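Local coordinates for protein 3',5'-nucleoside bisphosphate phosphatase (Chromobacterium violaceum, PDB 2YB1) that hydrolyses nucleoside 3',5'-bisphosphates to the nucleoside 5'-phosphate and orthophosphate, using three manganese ions per subunit, at residues A[117-122]-A[136-141]. Numbering follows the deposited sequence.
Sequences GCFDGA and HFARHL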
ATOM      1  N   GLY A 117       5.658  19.780  18.810  1.00 10.48           N
ATOM      2  CA  GLY A 117       4.242  19.540  18.598  1.00  9.71           C
ATOM      3  C   GLY A 117       3.861  18.657  17.424  1.00  8.69           C
ATOM      4  O   GLY A 117       2.686  18.603  17.065  1.00  8.37           O
ATOM      5  N   CYS A 118       4.829  17.955  16.830  1.00  7.51           N
ATOM      6  CA  CYS A 118       4.549  17.154  15.633  1.00  7.69           C
ATOM      7  C   CYS A 118       3.749  15.866  15.864  1.00  8.20           C
ATOM      8  O   CYS A 118       2.917  15.502  15.032  1.00  8.87           O
ATOM      9  CB  CYS A 118       5.836  16.855  14.852  1.00  8.83           C
ATOM     10  SG  CYS A 118       6.566  18.352  14.159  1.00  9.82           S
ATOM     11  N   PHE A 119       3.991  15.168  16.969  1.00  7.84           N
ATOM     12  CA  PHE A 119       3.153  14.009  17.284  1.00  7.27           C
ATOM     13  C   PHE A 119       1.703  14.447  17.426  1.00 10.54           C
ATOM     14  O   PHE A 119       0.802  13.846  16.827  1.00 11.63           O
ATOM     15  CB  PHE A 119       3.606  13.300  18.560  1.00  6.06           C
ATOM     16  CG  PHE A 119       2.717  12.133  18.955  1.00  7.71           C
ATOM     17  CD1 PHE A 119       2.814  10.914  18.298  1.00  6.11           C
ATOM     18  CD2 PHE A 119       1.794  12.258  19.989  1.00  8.42           C
ATOM     19  CE1 PHE A 119       2.008   9.842  18.655  1.00  5.85           C
ATOM     20  CE2 PHE A 119       0.974  11.191  20.347  1.00  6.36           C
ATOM     21  CZ  PHE A 119       1.078   9.983  19.675  1.00  6.13           C
ATOM     22  N   ASP A 120       1.472  15.493  18.222  1.00  8.50           N
ATOM     23  CA  ASP A 120       0.106  15.986  18.424  1.00  7.32           C
ATOM     24  C   ASP A 120      -0.525  16.405  17.103  1.00  8.90           C
ATOM     25  O   ASP A 120      -1.680  16.082  16.830  1.00 10.32           O
ATOM     26  CB  ASP A 120       0.073  17.152  19.405  1.00  5.29           C
ATOM     27  CG  ASP A 120       0.346  16.729  20.839  1.00  9.58           C
ATOM     28  OD1 ASP A 120       0.377  15.516  21.128  1.00 12.07           O
ATOM     29  OD2 ASP A 120       0.511  17.617  21.684  1.00 11.19           O
ATOM     30  N   GLY A 121       0.238  17.123  16.284  1.00  8.39           N
ATOM     31  CA  GLY A 121      -0.255  17.595  15.000  1.00  9.25           C
ATOM     32  C   GLY A 121      -0.595  16.456  14.058  1.00 10.96           C
ATOM     33  O   GLY A 121      -1.642  16.469  13.399  1.00 11.76           O
ATOM     34  N   ALA A 122       0.290  15.465  13.990  1.00  9.65           N
ATOM     35  CA  ALA A 122       0.051  14.283  13.160  1.00  8.24           C
ATOM     36  C   ALA A 122      -1.234  13.576  13.589  1.00  9.22           C
ATOM     37  O   ALA A 122      -2.024  13.129  12.765  1.00 11.21           O
ATOM     38  CB  ALA A 122       1.252  13.317  13.250  1.00  5.54           C
ATOM     39  N   HIS A 136       0.933  11.012   8.110  1.00  8.93           N
ATOM     40  CA  HIS A 136       0.230  11.965   8.958  1.00  6.25           C
ATOM     41  C   HIS A 136       1.158  13.077   9.456  1.00  5.36           C
ATOM     42  O   HIS A 136       0.750  14.244   9.525  1.00  9.33           O
ATOM     43  CB  HIS A 136      -0.430  11.253  10.134  1.00  8.58           C
ATOM     44  CG  HIS A 136      -1.358  10.153   9.728  1.00  8.51           C
ATOM     45  ND1 HIS A 136      -1.155   8.835  10.085  1.00  8.80           N
ATOM     46  CD2 HIS A 136      -2.486  10.169   8.980  1.00  9.22           C
ATOM     47  CE1 HIS A 136      -2.131   8.093   9.593  1.00  9.67           C
ATOM     48  NE2 HIS A 136      -2.956   8.878   8.924  1.00  9.31           N
ATOM     49  N   PHE A 137       2.402  12.725   9.788  1.00  3.57           N
ATOM     50  CA  PHE A 137       3.405  13.713  10.189  1.00  6.25           C
ATOM     51  C   PHE A 137       3.651  14.697   9.056  1.00  7.55           C
ATOM     52  O   PHE A 137       3.770  15.899   9.279  1.00  7.12           O
ATOM     53  CB  PHE A 137       4.732  13.040  10.585  1.00  5.27           C
ATOM     54  CG  PHE A 137       4.770  12.565  12.019  1.00  5.78           C
ATOM     55  CD1 PHE A 137       4.136  11.384  12.395  1.00  5.54           C
ATOM     56  CD2 PHE A 137       5.417  13.314  12.991  1.00  5.33           C
ATOM     57  CE1 PHE A 137       4.159  10.956  13.721  1.00  7.24           C
ATOM     58  CE2 PHE A 137       5.438  12.893  14.316  1.00  6.14           C
ATOM     59  CZ  PHE A 137       4.808  11.705  14.677  1.00  6.72           C
ATOM     60  N   ALA A 138       3.715  14.183   7.832  1.00  7.41           N
ATOM     61  CA  ALA A 138       3.952  15.039   6.674  1.00  8.87           C
ATOM     62  C   ALA A 138       2.787  16.006   6.441  1.00 10.49           C
ATOM     63  O   ALA A 138       3.000  17.189   6.167  1.00 11.76           O
ATOM     64  CB  ALA A 138       4.216  14.193   5.427  1.00  9.03           C
ATOM     65  N   ARG A 139       1.557  15.509   6.551  1.00  9.60           N
ATOM     66  CA  ARG A 139       0.390  16.373   6.382  1.00 11.11           C
ATOM     67  C   ARG A 139       0.402  17.479   7.415  1.00 10.74           C
ATOM     68  O   ARG A 139       0.061  18.623   7.099  1.00  8.97           O
ATOM     69  CB  ARG A 139      -0.931  15.598   6.461  1.00 11.70           C
ATOM     70  CG  ARG A 139      -1.155  14.730   5.260  1.00 13.27           C
ATOM     71  CD  ARG A 139      -2.551  14.113   5.185  1.00 13.17           C
ATOM     72  NE  ARG A 139      -2.567  13.218   4.031  1.00 12.67           N
ATOM     73  CZ  ARG A 139      -2.918  11.939   4.056  1.00 13.68           C
ATOM     74  NH1 ARG A 139      -3.360  11.379   5.183  1.00 10.94           N
ATOM     75  NH2 ARG A 139      -2.848  11.230   2.933  1.00 12.70           N
ATOM     76  N   HIS A 140       0.793  17.135   8.643  1.00 11.72           N
ATOM     77  CA  HIS A 140       0.903  18.138   9.700  1.00 13.02           C
ATOM     78  C   HIS A 140       1.952  19.180   9.344  1.00 15.11           C
ATOM     79  O   HIS A 140       1.693  20.377   9.447  1.00 15.86           O
ATOM     80  CB  HIS A 140       1.250  17.532  11.058  1.00 12.66           C
ATOM     81  CG  HIS A 140       1.602  18.567  12.087  1.00 14.13           C
ATOM     82  ND1 HIS A 140       0.712  19.536  12.500  1.00 14.79           N
ATOM     83  CD2 HIS A 140       2.759  18.811  12.751  1.00 14.57           C
ATOM     84  CE1 HIS A 140       1.297  20.320  13.388  1.00 15.73           C
ATOM     85  NE2 HIS A 140       2.539  19.899  13.561  1.00 16.64           N
ATOM     86  N   LEU A 141       3.135  18.725   8.934  1.00 14.42           N
ATOM     87  CA  LEU A 141       4.231  19.648   8.623  1.00 13.98           C
ATOM     88  C   LEU A 141       3.861  20.608   7.493  1.00 16.55           C
ATOM     89  O   LEU A 141       4.261  21.774   7.501  1.00 17.86           O
ATOM     90  CB  LEU A 141       5.522  18.884   8.309  1.00 11.45           C
ATOM     91  CG  LEU A 141       6.138  18.204   9.539  1.00 11.95           C
ATOM     92  CD1 LEU A 141       7.104  17.094   9.135  1.00 12.32           C
ATOM     93  CD2 LEU A 141       6.817  19.237  10.452  1.00 11.92           C
TER
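Two short helices cross almost at right angles here, in the helical insertion that sits beside the active site of this PHP-family metallohydrolase. Their axes, 118-122 and 136-141, approach to 8.2 Å at 99°, with no hydrogen bond between them; aromatic rings and small residues hold the crossing. Gly117, the N-cap, has a positive phi (82°) that glycine tolerates easily. Ala122 points its small methyl at the second helix, letting Ala122 CA come within 4.5 Å of Phe137 CA, and CB lies over one face of the Phe137 ring, 3.7 Å from its centroid, a CH-pi contact. The same ring extends to the start of the first helix, where Cys118 CB is 4.0 Å from Phe137 CE2 and Phe119 CD1 is 4.2 Å from Phe137 CZ. Cys118, compact and apolar, also sets SG 3.8 Å from Leu141 CD2. Leu110 of helix 99-112 touches both Cys118 and Phe137, so a third helix packs against this cluster. Arg139 ties the 136-141 helix to the active site, hydrogen-bonding to the backbone carbonyl of the metal ligand Asp14. Gly121 must lack a side chain, since a CB would clash with His140; its CA makes a CH-pi contact with the imidazole face, 3.3 Å from His140 ND1.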